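Local coordinates for protein diaminopimelate decarboxylase (Helicobacter pylori, PDB 2QGH) that catalyses the pyridoxal-5'-phosphate-dependent decarboxylation of diaminopimelate to L-lysine, the last step of bacterial lysine biosynthesis, at residues A[52-56]-A[57-61]; A[85-88]-A[89-93]; A[214-217]-A[218-222]; A[247-250]-A[251-255]; A[363-366]-A[367-370]. One frame throughout, in Å; residues are numbered along the deposited sequence.

Interaction 1 of 5, residues A[52-56]-A[57-61]; sequences EAFKG and RKSLI
Ser59 turns its hydroxyl back on Phe54, and this is the tight part of the contact. Ser59 OG lies 3.1 Å from Phe54 CB. Ser59 OG also gives a weak hydrogen bond to Phe54 O at 3.4 Å. Ser59 OG sits between its own backbone N and carbonyl carbon (chi1 55°), which swings it toward the loop. The Phe54 ring meets this hydroxyl obliquely at its root, with Phe54 CG 4.0 Å from Ser59 OG. Beyond that the ring turns off into the fold. It packs on Ala262 of helix 258-268 and on Cys278 of strand 275-278. Residues 52-61 run from the end of helix 40-52 through a loop into strand 59-64, the first strand of the eight-stranded alpha/beta barrel. Phe54 therefore sits where this loop meets the eighth barrel strand, 275-278, and helix 258-268 before it. The other side of the loop is looser. Lys55 and Gly56 are exposed, and the Lys55 side chain comes no nearer than 5.3 Å to residues 57-61. Arg57 lies at the margin. Arg57 CG rests 2.9 Å from Gly56 O, and the chain bends at chi2 (-134°). The guanidinium group then runs away from the loop, where NH1 is hydrogen-bonded to Leu272 O.

Interaction 2 of 5, residues A[85-88]-A[89-93]; sequences DCVS and IGEIQ. With PLP (pyridoxal-5'-phosphate), chain B.
The backbone is extended at Cys86 and Ser88 and turns helical from Ile89, with Ser88 as the N-cap of helix 89-97. Ser88 OG accepts from Glu91 N at 3.1 Å, the capping bond. The same hydroxyl is hydrogen-bonded to Asn387 O of the second subunit. Ser88 O accepts from Ile92 N at 3.1 Å, the first helical bond. Glu91 reaches back over the turn. Its CG lies beside its own backbone N (chi1 -65°), and the extended chain carries Glu91 OE1 to Val87 N at 2.7 Å. That N-H comes from above the carboxylate plane, 38° out of it. A water donates to both Glu91 OE1 and Asp85 O, so OE1 is gripped twice. Val87 CG1 lies against Glu91 OE1 at 3.4 Å, and Cys86 CB packs on Ile92 CG1 at 3.6 Å. Asp85 points the other way, into the cofactor pocket. Asp85 OD2 is 3.2 Å from N1 of pyridoxal-5'-phosphate and forms a salt bridge with Lys66. The contact opens the unit of strand 83-86, helix 89-97 and strand 105-107. Cys86 touches Ile105 and Ile92 touches Phe107 of the next strand, while Ile89 faces Gln119 of helix 114-122.

Interaction 3 of 5, residues A[214-217]-A[218-222]; sequences EPII and EASQK
Ile217 and Gln221 touch one turn apart on helix 213-232, the helix between strands 197-203 and 239-241 of the alpha/beta barrel. Backbone bonds come first. Glu218, Ala219, Ser220 and Gln221 each donate N-H to the carbonyl four residues back, as in a regular alpha helix. The bond from Glu218 N to Glu214 O is the shortest, at 2.8 Å. Side-chain van der Waals contact is modest. Ile217 CG2 lies 3.9 Å from Gln221 NE2, and Gln221 CG rests 3.1 Å from Ile217 O. Ile216 packs on Tyr261 and Ser220 on Ile265, both of helix 258-268. Charge lies on the outer side. Lys222 NZ forms a salt bridge with Glu218 OE1 at 2.9 Å, though the path of the Lys222 chain is doubtful. Glu218 OE1 receives it on its anti lone pair, away from OE2. Ser220 adds a side-chain bond. A chi1 of -62° turns its hydroxyl back along the helix. Ile216 O thus accepts twice: from Ser220 N, and from Ser220 OG, 3.1 Å away and 45° above the carbonyl plane.

Interaction 4 of 5, residues A[247-250]-A[251-255]; sequences GVSY and ENEET
Ser249 reaches across the loop to Glu253. Ser249 CB lies 3.6 Å from Glu253 O and 3.9 Å from Thr255 OG1. The torsion (chi1 -158°) sets OG anti to the Ser249 nitrogen and aims it across the loop at residue 253. Ser249 OG donates to Glu253 O at 2.7 Å, in the carbonyl plane and on a lone pair. Ser249 OG also packs 3.1 Å from Asn252 CA, a tight spot inside the bend. The backbone around it is sharply folded. Ser249 is the centre of an inverse gamma turn and also begins a type I beta turn that ends at Asn252. Glu253 folds its side chain back under this turn. Glu253 OE1 accepts from Glu251 N at 2.9 Å, and that N-H comes from 54° above the carboxylate plane. Further along, Thr255 CG2 lies 3.2 Å from Gly247 O. The Tyr250 ring leaves the turn. Val248 CG2 lies 3.3 Å above one of its faces, toward the rim, and Tyr250 OH is hydrogen-bonded to Arg282, a residue of both ligand pockets. The loop runs from strand 239-241 to helix 258-268. The bend is thus pinned by polar bonds, a serine hydroxyl on a carbonyl and a carboxylate on a backbone N-H. Tyr250 links this mostly polar surface loop to Arg282 of the ligand pockets.

Interaction 5 of 5, residues A[363-366]-A[367-370]; sequences ELEP and GDKI
Asp368 turns its carboxylate back over Leu364 and Glu365, across a type II beta turn from Glu365 to Asp368. With CG anti to the carbonyl carbon of its own residue (chi1 -75°), OD2 is aimed at the first arm of the turn. Asp368 OD2 accepts from Glu365 N at 2.6 Å in an almost straight bond of 174°. The N-H meets OD2 on its anti side, out of the carboxylate plane. In return, Asp368 N donates to Glu365 O at 2.9 Å. The two residues therefore hold each other by a side-chain bond and a backbone bond. The Glu365 side chain passes Asp368 at a slant. Glu365 CG approaches Asp368 OD2 to 3.2 Å, and the two carboxylate planes are 66° apart. The acids themselves stay separate, with Glu365 OE2 4.8 Å from Asp368 OD2. Leu364 lies on the other flank of Asp368, with Leu364 CB 3.5 Å from Asp368 OD2. It meets Ile370 at about a right angle, Leu364 CD1 to Ile370 CG2 at 4.0 Å. Gly367 takes the turn position with positive phi, as is usual for glycine in a type II turn. The turn leads from strand 354-361 into strand 369-372. Leu364, Asp368 and Ile370 lie against strand 289-299, Leu364 and Ile370 also touch strand 328-330, and Pro366 packs on Met134 of the second subunit.

Interactions 1 to 4 belong to the alpha/beta barrel, and interaction 5 to the mixed beta sheet. Interaction 2 is the buried one, next to the cofactor and at the subunit interface, which interaction 5 also touches through Pro366. Interactions 1 and 4 are surface loops, while 3 and 5 are partly buried. Interactions 1 and 2 reach neighbouring barrel strands, 59-64 and 83-86, with nearest atoms about 7 Å apart. Helix 258-268 is shared: Phe54 of interaction 1 and Ser220 of interaction 3 pack on it, and the loop of interaction 4 leads into it. Side-chain-to-backbone bonds recur in all five, though that of interaction 1 is weak. In interaction 2 they cap a helix; in interactions 4 and 5 they brace turns.

Interaction 1 of 5, residues A[52-56]-A[57-61]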
loop_
_atom_site.group_PDB
_atom_site.type_symbol
_atom_site.label_atom_id
_atom_site.label_comp_id
_atom_site.label_asym_id
_atom_site.label_seq_id
_atom_site.Cartn_x
_atom_site.Cartn_y
_atom_site.Cartn_z
ATOM N N GLU A 52 3.752 20.658 -26.677
ATOM C CA GLU A 52 3.799 20.975 -28.101
ATOM C C GLU A 52 2.730 20.253 -28.920
ATOM O O GLU A 52 2.368 20.696 -30.010
ATOM C CB GLU A 52 5.178 20.640 -28.673
ATOM C CG GLU A 52 5.444 19.147 -28.807
ATOM C CD GLU A 52 6.653 18.837 -29.679
ATOM O OE1 GLU A 52 6.920 17.638 -29.922
ATOM O OE2 GLU A 52 7.335 19.788 -30.122
ATOM N N ALA A 53 2.231 19.136 -28.404
ATOM C CA ALA A 53 1.205 18.373 -29.103
ATOM C C ALA A 53 -0.039 19.231 -29.329
ATOM O O ALA A 53 -0.942 18.856 -30.073
ATOM C CB ALA A 53 0.846 17.131 -28.303
ATOM N N PHE A 54 -0.069 20.390 -28.683
ATOM C CA PHE A 54 -1.189 21.306 -28.796
ATOM C C PHE A 54 -0.698 22.733 -29.020
ATOM O O PHE A 54 -0.718 23.559 -28.107
ATOM C CB PHE A 54 -2.034 21.247 -27.524
ATOM C CG PHE A 54 -2.848 19.994 -27.392
ATOM C CD1 PHE A 54 -3.988 19.808 -28.165
ATOM C CD2 PHE A 54 -2.479 19.000 -26.490
ATOM C CE1 PHE A 54 -4.750 18.650 -28.039
ATOM C CE2 PHE A 54 -3.234 17.842 -26.359
ATOM C CZ PHE A 54 -4.371 17.668 -27.134
ATOM N N LYS A 55 -0.254 23.016 -30.237
ATOM C CA LYS A 55 0.233 24.347 -30.586
ATOM C C LYS A 55 -0.856 25.126 -31.324
ATOM O O LYS A 55 -0.982 26.343 -31.165
ATOM C CB LYS A 55 1.476 24.234 -31.468
ATOM C CG LYS A 55 2.640 23.520 -30.807
ATOM C CD LYS A 55 3.705 23.142 -31.826
ATOM C CE LYS A 55 4.240 24.361 -32.558
ATOM N NZ LYS A 55 4.886 25.321 -31.623
ATOM N N GLY A 56 -1.642 24.411 -32.126
ATOM C CA GLY A 56 -2.715 25.044 -32.874
ATOM C C GLY A 56 -3.907 25.393 -32.001
ATOM O O GLY A 56 -5.013 25.617 -32.503
ATOM N N ARG A 57 -3.678 25.438 -30.690
ATOM C CA ARG A 57 -4.720 25.757 -29.722
ATOM C C ARG A 57 -4.151 26.127 -28.360
ATOM O O ARG A 57 -2.994 25.834 -28.048
ATOM C CB ARG A 57 -5.666 24.571 -29.530
ATOM C CG ARG A 57 -6.756 24.442 -30.562
ATOM C CD ARG A 57 -8.092 24.173 -29.884
ATOM N NE ARG A 57 -9.167 23.977 -30.850
ATOM C CZ ARG A 57 -10.456 23.936 -30.529
ATOM N NH1 ARG A 57 -10.827 24.084 -29.265
ATOM N NH2 ARG A 57 -11.369 23.743 -31.470
ATOM N N LYS A 58 -4.979 26.775 -27.551
ATOM C CA LYS A 58 -4.576 27.146 -26.206
ATOM C C LYS A 58 -4.811 25.894 -25.363
ATOM O O LYS A 58 -5.877 25.279 -25.417
ATOM C CB LYS A 58 -5.428 28.314 -25.698
ATOM C CG LYS A 58 -5.002 28.874 -24.338
ATOM C CD LYS A 58 -5.720 30.188 -24.035
ATOM C CE LYS A 58 -5.450 30.662 -22.610
ATOM N NZ LYS A 58 -3.992 30.839 -22.310
ATOM N N SER A 59 -3.803 25.494 -24.604
ATOM C CA SER A 59 -3.947 24.309 -23.783
ATOM C C SER A 59 -3.151 24.415 -22.492
ATOM O O SER A 59 -2.207 25.210 -22.386
ATOM C CB SER A 59 -3.520 23.063 -24.575
ATOM O OG SER A 59 -2.210 23.195 -25.095
ATOM N N LEU A 60 -3.554 23.616 -21.506
ATOM C CA LEU A 60 -2.897 23.591 -20.209
ATOM C C LEU A 60 -2.640 22.150 -19.809
ATOM O O LEU A 60 -3.568 21.339 -19.760
ATOM C CB LEU A 60 -3.776 24.267 -19.148
ATOM C CG LEU A 60 -3.202 24.306 -17.722
ATOM C CD1 LEU A 60 -1.850 25.042 -17.715
ATOM C CD2 LEU A 60 -4.195 24.987 -16.800
ATOM N N ILE A 61 -1.378 21.831 -19.533
ATOM C CA ILE A 61 -1.018 20.480 -19.129
ATOM C C ILE A 61 -0.871 20.409 -17.609
ATOM O O ILE A 61 0.103 20.892 -17.042
ATOM C CB ILE A 61 0.287 20.032 -19.801
ATOM C CG1 ILE A 61 0.153 20.189 -21.316
ATOM C CG2 ILE A 61 0.583 18.574 -19.460
ATOM C CD1 ILE A 61 -1.088 19.498 -21.887
#

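Interaction 2 of 5, residues A[85-88]-A[89-93]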
loop_
_atom_site.group_PDB
_atom_site.type_symbol
_atom_site.label_atom_id
_atom_site.label_comp_id
_atom_site.label_asym_id
_atom_site.label_seq_id
_atom_site.Cartn_x
_atom_site.Cartn_y
_atom_site.Cartn_z
ATOM N N ASP A 85 -2.621 18.745 -11.457
ATOM C CA ASP A 85 -3.931 18.148 -11.202
ATOM C C ASP A 85 -3.782 17.537 -9.814
ATOM O O ASP A 85 -3.020 16.592 -9.621
ATOM C CB ASP A 85 -4.254 17.070 -12.233
ATOM C CG ASP A 85 -5.353 16.133 -11.771
ATOM O OD1 ASP A 85 -6.400 16.620 -11.288
ATOM O OD2 ASP A 85 -5.171 14.900 -11.899
ATOM N N CYS A 86 -4.495 18.110 -8.851
ATOM C CA CYS A 86 -4.425 17.669 -7.464
ATOM C C CYS A 86 -5.704 16.998 -6.991
ATOM O O CYS A 86 -6.788 17.267 -7.519
ATOM C CB CYS A 86 -4.105 18.872 -6.579
ATOM S SG CYS A 86 -2.573 19.717 -7.075
ATOM N N VAL A 87 -5.583 16.123 -5.995
ATOM C CA VAL A 87 -6.752 15.429 -5.467
ATOM C C VAL A 87 -6.857 15.587 -3.951
ATOM O O VAL A 87 -7.695 14.958 -3.306
ATOM C CB VAL A 87 -6.733 13.913 -5.867
ATOM C CG1 VAL A 87 -5.619 13.157 -5.103
ATOM C CG2 VAL A 87 -8.097 13.293 -5.622
ATOM N N SER A 88 -6.018 16.449 -3.385
ATOM C CA SER A 88 -6.025 16.690 -1.941
ATOM C C SER A 88 -5.329 17.997 -1.606
ATOM O O SER A 88 -4.537 18.505 -2.399
ATOM C CB SER A 88 -5.302 15.561 -1.204
ATOM O OG SER A 88 -3.905 15.617 -1.446
ATOM N N ILE A 89 -5.615 18.543 -0.429
ATOM C CA ILE A 89 -4.970 19.781 -0.017
ATOM C C ILE A 89 -3.476 19.511 0.057
ATOM O O ILE A 89 -2.663 20.381 -0.249
ATOM C CB ILE A 89 -5.498 20.291 1.359
ATOM C CG1 ILE A 89 -4.742 21.560 1.766
ATOM C CG2 ILE A 89 -5.356 19.215 2.419
ATOM C CD1 ILE A 89 -4.828 22.693 0.737
ATOM N N GLY A 90 -3.117 18.291 0.445
ATOM C CA GLY A 90 -1.710 17.925 0.527
ATOM C C GLY A 90 -1.000 18.076 -0.815
ATOM O O GLY A 90 0.134 18.558 -0.875
ATOM N N GLU A 91 -1.658 17.668 -1.897
ATOM C CA GLU A 91 -1.053 17.791 -3.219
ATOM C C GLU A 91 -1.025 19.248 -3.686
ATOM O O GLU A 91 -0.094 19.671 -4.374
ATOM C CB GLU A 91 -1.803 16.928 -4.249
ATOM C CG GLU A 91 -1.721 15.440 -3.997
ATOM C CD GLU A 91 -2.250 14.612 -5.164
ATOM O OE1 GLU A 91 -3.034 15.155 -5.968
ATOM O OE2 GLU A 91 -1.896 13.418 -5.271
ATOM N N ILE A 92 -2.050 20.012 -3.327
ATOM C CA ILE A 92 -2.099 21.409 -3.705
ATOM C C ILE A 92 -0.943 22.130 -3.008
ATOM O O ILE A 92 -0.231 22.936 -3.627
ATOM C CB ILE A 92 -3.446 22.058 -3.298
ATOM C CG1 ILE A 92 -4.593 21.382 -4.051
ATOM C CG2 ILE A 92 -3.424 23.553 -3.590
ATOM C CD1 ILE A 92 -5.947 22.007 -3.796
ATOM N N GLN A 93 -0.743 21.828 -1.725
ATOM C CA GLN A 93 0.336 22.459 -0.981
ATOM C C GLN A 93 1.688 22.095 -1.565
ATOM O O GLN A 93 2.560 22.954 -1.670
ATOM C CB GLN A 93 0.272 22.091 0.509
ATOM C CG GLN A 93 -0.976 22.640 1.209
ATOM C CD GLN A 93 -0.857 22.660 2.730
ATOM O OE1 GLN A 93 -1.796 23.060 3.435
ATOM N NE2 GLN A 93 0.301 22.247 3.243
HETATM N N1 PLP B . -6.738 12.984 -13.877
HETATM C C2 PLP B . -7.643 12.329 -13.015
HETATM C C2A PLP B . -8.892 12.995 -12.588
HETATM C C3 PLP B . -7.295 11.002 -12.541
HETATM O O3 PLP B . -8.135 10.320 -11.682
HETATM C C4 PLP B . -6.106 10.394 -12.942
HETATM C C4A PLP B . -5.995 8.946 -12.612
HETATM C C5 PLP B . -5.207 11.058 -13.788
HETATM C C6 PLP B . -5.546 12.373 -14.289
HETATM C C5A PLP B . -3.830 10.647 -14.090
HETATM O O4P PLP B . -3.858 9.665 -15.100
HETATM P P PLP B . -2.631 9.039 -15.596
HETATM O O1P PLP B . -1.447 8.790 -14.610
HETATM O O2P PLP B . -2.175 10.019 -16.765
HETATM O O3P PLP B . -3.070 7.626 -16.143
HETATM O O HOH W 1 -3.167 14.276 -8.297
#

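Interaction 3 of 5, residues A[214-217]-A[218-222]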
loop_
_atom_site.group_PDB
_atom_site.type_symbol
_atom_site.label_atom_id
_atom_site.label_comp_id
_atom_site.label_asym_id
_atom_site.label_seq_id
_atom_site.Cartn_x
_atom_site.Cartn_y
_atom_site.Cartn_z
ATOM N N GLU A 214 -9.651 4.767 -29.051
ATOM C CA GLU A 214 -11.071 4.891 -29.389
ATOM C C GLU A 214 -11.954 5.320 -28.226
ATOM O O GLU A 214 -12.776 6.225 -28.375
ATOM C CB GLU A 214 -11.620 3.589 -29.985
ATOM C CG GLU A 214 -11.136 3.305 -31.398
ATOM C CD GLU A 214 -11.923 2.197 -32.087
ATOM O OE1 GLU A 214 -11.527 1.798 -33.205
ATOM O OE2 GLU A 214 -12.936 1.725 -31.521
ATOM N N PRO A 215 -11.804 4.683 -27.052
ATOM C CA PRO A 215 -12.646 5.078 -25.919
ATOM C C PRO A 215 -12.478 6.552 -25.542
ATOM O O PRO A 215 -13.446 7.227 -25.199
ATOM C CB PRO A 215 -12.196 4.131 -24.810
ATOM C CG PRO A 215 -11.791 2.914 -25.560
ATOM C CD PRO A 215 -11.000 3.501 -26.709
ATOM N N ILE A 216 -11.250 7.047 -25.620
ATOM C CA ILE A 216 -10.962 8.437 -25.288
ATOM C C ILE A 216 -11.692 9.358 -26.266
ATOM O O ILE A 216 -12.410 10.281 -25.856
ATOM C CB ILE A 216 -9.440 8.701 -25.341
ATOM C CG1 ILE A 216 -8.731 7.755 -24.366
ATOM C CG2 ILE A 216 -9.135 10.151 -24.980
ATOM C CD1 ILE A 216 -7.222 7.755 -24.485
ATOM N N ILE A 217 -11.522 9.088 -27.558
ATOM C CA ILE A 217 -12.168 9.873 -28.604
ATOM C C ILE A 217 -13.689 9.844 -28.465
ATOM O O ILE A 217 -14.348 10.884 -28.562
ATOM C CB ILE A 217 -11.772 9.360 -29.995
ATOM C CG1 ILE A 217 -10.261 9.478 -30.159
ATOM C CG2 ILE A 217 -12.496 10.154 -31.078
ATOM C CD1 ILE A 217 -9.733 10.874 -29.865
ATOM N N GLU A 218 -14.248 8.660 -28.225
ATOM C CA GLU A 218 -15.688 8.544 -28.061
ATOM C C GLU A 218 -16.137 9.430 -26.903
ATOM O O GLU A 218 -17.176 10.077 -26.971
ATOM C CB GLU A 218 -16.087 7.097 -27.788
ATOM C CG GLU A 218 -17.588 6.897 -27.648
ATOM C CD GLU A 218 -17.963 5.468 -27.279
ATOM O OE1 GLU A 218 -19.161 5.209 -27.019
ATOM O OE2 GLU A 218 -17.060 4.605 -27.248
ATOM N N ALA A 219 -15.340 9.471 -25.842
ATOM C CA ALA A 219 -15.672 10.292 -24.682
ATOM C C ALA A 219 -15.593 11.777 -25.040
ATOM O O ALA A 219 -16.436 12.568 -24.628
ATOM C CB ALA A 219 -14.729 9.973 -23.529
ATOM N N SER A 220 -14.581 12.151 -25.813
ATOM C CA SER A 220 -14.413 13.539 -26.225
ATOM C C SER A 220 -15.607 14.035 -27.039
ATOM O O SER A 220 -16.083 15.152 -26.845
ATOM C CB SER A 220 -13.134 13.692 -27.052
ATOM O OG SER A 220 -11.988 13.353 -26.288
ATOM N N GLN A 221 -16.088 13.204 -27.955
ATOM C CA GLN A 221 -17.221 13.576 -28.791
ATOM C C GLN A 221 -18.475 13.774 -27.954
ATOM O O GLN A 221 -19.158 14.792 -28.071
ATOM C CB GLN A 221 -17.464 12.496 -29.840
ATOM C CG GLN A 221 -16.224 12.143 -30.628
ATOM C CD GLN A 221 -16.452 11.021 -31.613
ATOM O OE1 GLN A 221 -17.152 10.051 -31.315
ATOM N NE2 GLN A 221 -15.849 11.139 -32.792
ATOM N N LYS A 222 -18.778 12.801 -27.104
ATOM C CA LYS A 222 -19.959 12.896 -26.268
ATOM C C LYS A 222 -19.923 14.118 -25.370
ATOM O O LYS A 222 -20.915 14.825 -25.253
ATOM C CB LYS A 222 -20.126 11.630 -25.428
ATOM C CG LYS A 222 -20.700 10.447 -26.209
ATOM C CD LYS A 222 -19.840 10.084 -27.420
ATOM C CE LYS A 222 -20.454 8.956 -28.248
ATOM N NZ LYS A 222 -20.629 7.691 -27.477
#

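Interaction 4 of 5, residues A[247-250]-A[251-255]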
loop_
_atom_site.group_PDB
_atom_site.type_symbol
_atom_site.label_atom_id
_atom_site.label_comp_id
_atom_site.label_asym_id
_atom_site.label_seq_id
_atom_site.Cartn_x
_atom_site.Cartn_y
_atom_site.Cartn_z
ATOM N N GLY A 247 -1.515 5.296 -21.500
ATOM C CA GLY A 247 -0.638 4.263 -20.971
ATOM C C GLY A 247 0.781 4.242 -21.506
ATOM O O GLY A 247 1.078 4.846 -22.539
ATOM N N VAL A 248 1.672 3.561 -20.788
ATOM C CA VAL A 248 3.060 3.457 -21.221
ATOM C C VAL A 248 3.346 2.030 -21.659
ATOM O O VAL A 248 2.498 1.141 -21.519
ATOM C CB VAL A 248 4.073 3.868 -20.109
ATOM C CG1 VAL A 248 3.923 5.354 -19.793
ATOM C CG2 VAL A 248 3.869 3.027 -18.861
ATOM N N SER A 249 4.537 1.808 -22.193
ATOM C CA SER A 249 4.889 0.486 -22.670
ATOM C C SER A 249 5.544 -0.382 -21.601
ATOM O O SER A 249 6.748 -0.595 -21.624
ATOM C CB SER A 249 5.813 0.605 -23.881
ATOM O OG SER A 249 5.758 -0.579 -24.651
ATOM N N TYR A 250 4.751 -0.892 -20.670
ATOM C CA TYR A 250 5.305 -1.735 -19.626
ATOM C C TYR A 250 5.814 -3.050 -20.200
ATOM O O TYR A 250 6.876 -3.532 -19.809
ATOM C CB TYR A 250 4.259 -2.013 -18.544
ATOM C CG TYR A 250 3.948 -0.817 -17.672
ATOM C CD1 TYR A 250 4.968 -0.129 -17.006
ATOM C CD2 TYR A 250 2.635 -0.381 -17.497
ATOM C CE1 TYR A 250 4.685 0.960 -16.186
ATOM C CE2 TYR A 250 2.340 0.707 -16.677
ATOM C CZ TYR A 250 3.367 1.374 -16.025
ATOM O OH TYR A 250 3.070 2.451 -15.222
ATOM N N GLU A 251 5.059 -3.624 -21.134
ATOM C CA GLU A 251 5.436 -4.890 -21.748
ATOM C C GLU A 251 5.670 -4.776 -23.262
ATOM O O GLU A 251 5.211 -5.618 -24.036
ATOM C CB GLU A 251 4.352 -5.932 -21.464
ATOM C CG GLU A 251 4.025 -6.092 -19.987
ATOM C CD GLU A 251 2.992 -7.168 -19.727
ATOM O OE1 GLU A 251 3.270 -8.351 -20.016
ATOM O OE2 GLU A 251 1.900 -6.837 -19.229
ATOM N N ASN A 252 6.377 -3.728 -23.677
ATOM C CA ASN A 252 6.685 -3.497 -25.093
ATOM C C ASN A 252 5.473 -3.369 -26.026
ATOM O O ASN A 252 5.586 -3.618 -27.228
ATOM C CB ASN A 252 7.590 -4.613 -25.623
ATOM C CG ASN A 252 8.896 -4.719 -24.861
ATOM O OD1 ASN A 252 9.720 -3.800 -24.883
ATOM N ND2 ASN A 252 9.092 -5.846 -24.180
ATOM N N GLU A 253 4.321 -2.989 -25.480
ATOM C CA GLU A 253 3.114 -2.820 -26.287
ATOM C C GLU A 253 3.177 -1.483 -27.020
ATOM O O GLU A 253 3.997 -0.621 -26.686
ATOM C CB GLU A 253 1.876 -2.844 -25.394
ATOM C CG GLU A 253 1.830 -4.029 -24.473
ATOM C CD GLU A 253 1.761 -3.623 -23.017
ATOM O OE1 GLU A 253 2.633 -2.841 -22.568
ATOM O OE2 GLU A 253 0.837 -4.097 -22.323
ATOM N N GLU A 254 2.312 -1.311 -28.015
ATOM C CA GLU A 254 2.276 -0.069 -28.787
ATOM C C GLU A 254 1.555 0.991 -27.973
ATOM O O GLU A 254 0.510 0.725 -27.380
ATOM C CB GLU A 254 1.544 -0.277 -30.114
ATOM C CG GLU A 254 2.010 -1.496 -30.884
ATOM C CD GLU A 254 1.349 -1.619 -32.243
ATOM O OE1 GLU A 254 0.102 -1.574 -32.309
ATOM O OE2 GLU A 254 2.079 -1.770 -33.246
ATOM N N THR A 255 2.108 2.196 -27.960
ATOM C CA THR A 255 1.522 3.288 -27.199
ATOM C C THR A 255 0.753 4.295 -28.051
ATOM O O THR A 255 1.112 4.558 -29.199
ATOM C CB THR A 255 2.613 4.051 -26.425
ATOM O OG1 THR A 255 3.326 3.142 -25.584
ATOM C CG2 THR A 255 1.995 5.134 -25.563
#

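Interaction 5 of 5, residues A[363-366]-A[367-370]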
loop_
_atom_site.group_PDB
_atom_site.type_symbol
_atom_site.label_atom_id
_atom_site.label_comp_id
_atom_site.label_asym_id
_atom_site.label_seq_id
_atom_site.Cartn_x
_atom_site.Cartn_y
_atom_site.Cartn_z
ATOM N N GLU A 363 22.393 -16.320 -13.938
ATOM C CA GLU A 363 22.565 -16.610 -12.526
ATOM C C GLU A 363 23.238 -15.397 -11.914
ATOM O O GLU A 363 24.229 -14.895 -12.444
ATOM C CB GLU A 363 23.423 -17.859 -12.303
ATOM C CG GLU A 363 23.426 -18.297 -10.845
ATOM C CD GLU A 363 24.164 -19.597 -10.604
ATOM O OE1 GLU A 363 24.162 -20.066 -9.442
ATOM O OE2 GLU A 363 24.745 -20.148 -11.566
ATOM N N LEU A 364 22.680 -14.908 -10.814
ATOM C CA LEU A 364 23.232 -13.738 -10.141
ATOM C C LEU A 364 23.741 -14.166 -8.786
ATOM O O LEU A 364 23.394 -15.236 -8.291
ATOM C CB LEU A 364 22.157 -12.663 -9.953
ATOM C CG LEU A 364 21.436 -12.091 -11.180
ATOM C CD1 LEU A 364 20.182 -11.356 -10.735
ATOM C CD2 LEU A 364 22.363 -11.159 -11.947
ATOM N N GLU A 365 24.567 -13.323 -8.186
ATOM C CA GLU A 365 25.115 -13.613 -6.876
ATOM C C GLU A 365 24.891 -12.444 -5.927
ATOM O O GLU A 365 24.610 -11.323 -6.355
ATOM C CB GLU A 365 26.607 -13.933 -6.991
ATOM C CG GLU A 365 27.395 -12.963 -7.850
ATOM C CD GLU A 365 28.853 -13.359 -7.961
ATOM O OE1 GLU A 365 29.607 -13.166 -6.978
ATOM O OE2 GLU A 365 29.239 -13.880 -9.029
ATOM N N PRO A 366 25.001 -12.700 -4.616
ATOM C CA PRO A 366 24.811 -11.665 -3.598
ATOM C C PRO A 366 25.609 -10.419 -3.939
ATOM O O PRO A 366 26.825 -10.477 -4.118
ATOM C CB PRO A 366 25.310 -12.345 -2.329
ATOM C CG PRO A 366 24.927 -13.777 -2.558
ATOM C CD PRO A 366 25.356 -13.989 -3.993
ATOM N N GLY A 367 24.918 -9.294 -4.042
ATOM C CA GLY A 367 25.590 -8.057 -4.371
ATOM C C GLY A 367 25.279 -7.548 -5.765
ATOM O O GLY A 367 25.420 -6.356 -6.026
ATOM N N ASP A 368 24.861 -8.431 -6.668
ATOM C CA ASP A 368 24.548 -7.989 -8.024
ATOM C C ASP A 368 23.380 -7.008 -7.990
ATOM O O ASP A 368 22.457 -7.149 -7.184
ATOM C CB ASP A 368 24.203 -9.173 -8.938
ATOM C CG ASP A 368 25.426 -9.972 -9.355
ATOM O OD1 ASP A 368 26.499 -9.367 -9.558
ATOM O OD2 ASP A 368 25.308 -11.209 -9.496
ATOM N N LYS A 369 23.427 -6.017 -8.870
ATOM C CA LYS A 369 22.387 -5.005 -8.929
ATOM C C LYS A 369 21.471 -5.145 -10.145
ATOM O O LYS A 369 21.917 -5.487 -11.241
ATOM C CB LYS A 369 23.032 -3.622 -8.934
ATOM C CG LYS A 369 24.058 -3.426 -7.828
ATOM C CD LYS A 369 23.427 -3.525 -6.445
ATOM C CE LYS A 369 24.482 -3.440 -5.359
ATOM N NZ LYS A 369 25.223 -2.150 -5.384
ATOM N N ILE A 370 20.183 -4.894 -9.934
ATOM C CA ILE A 370 19.207 -4.950 -11.010
ATOM C C ILE A 370 18.294 -3.734 -10.880
ATOM O O ILE A 370 18.203 -3.122 -9.817
ATOM C CB ILE A 370 18.336 -6.234 -10.949
ATOM C CG1 ILE A 370 17.220 -6.069 -9.918
ATOM C CG2 ILE A 370 19.203 -7.432 -10.598
ATOM C CD1 ILE A 370 16.255 -7.217 -9.895
#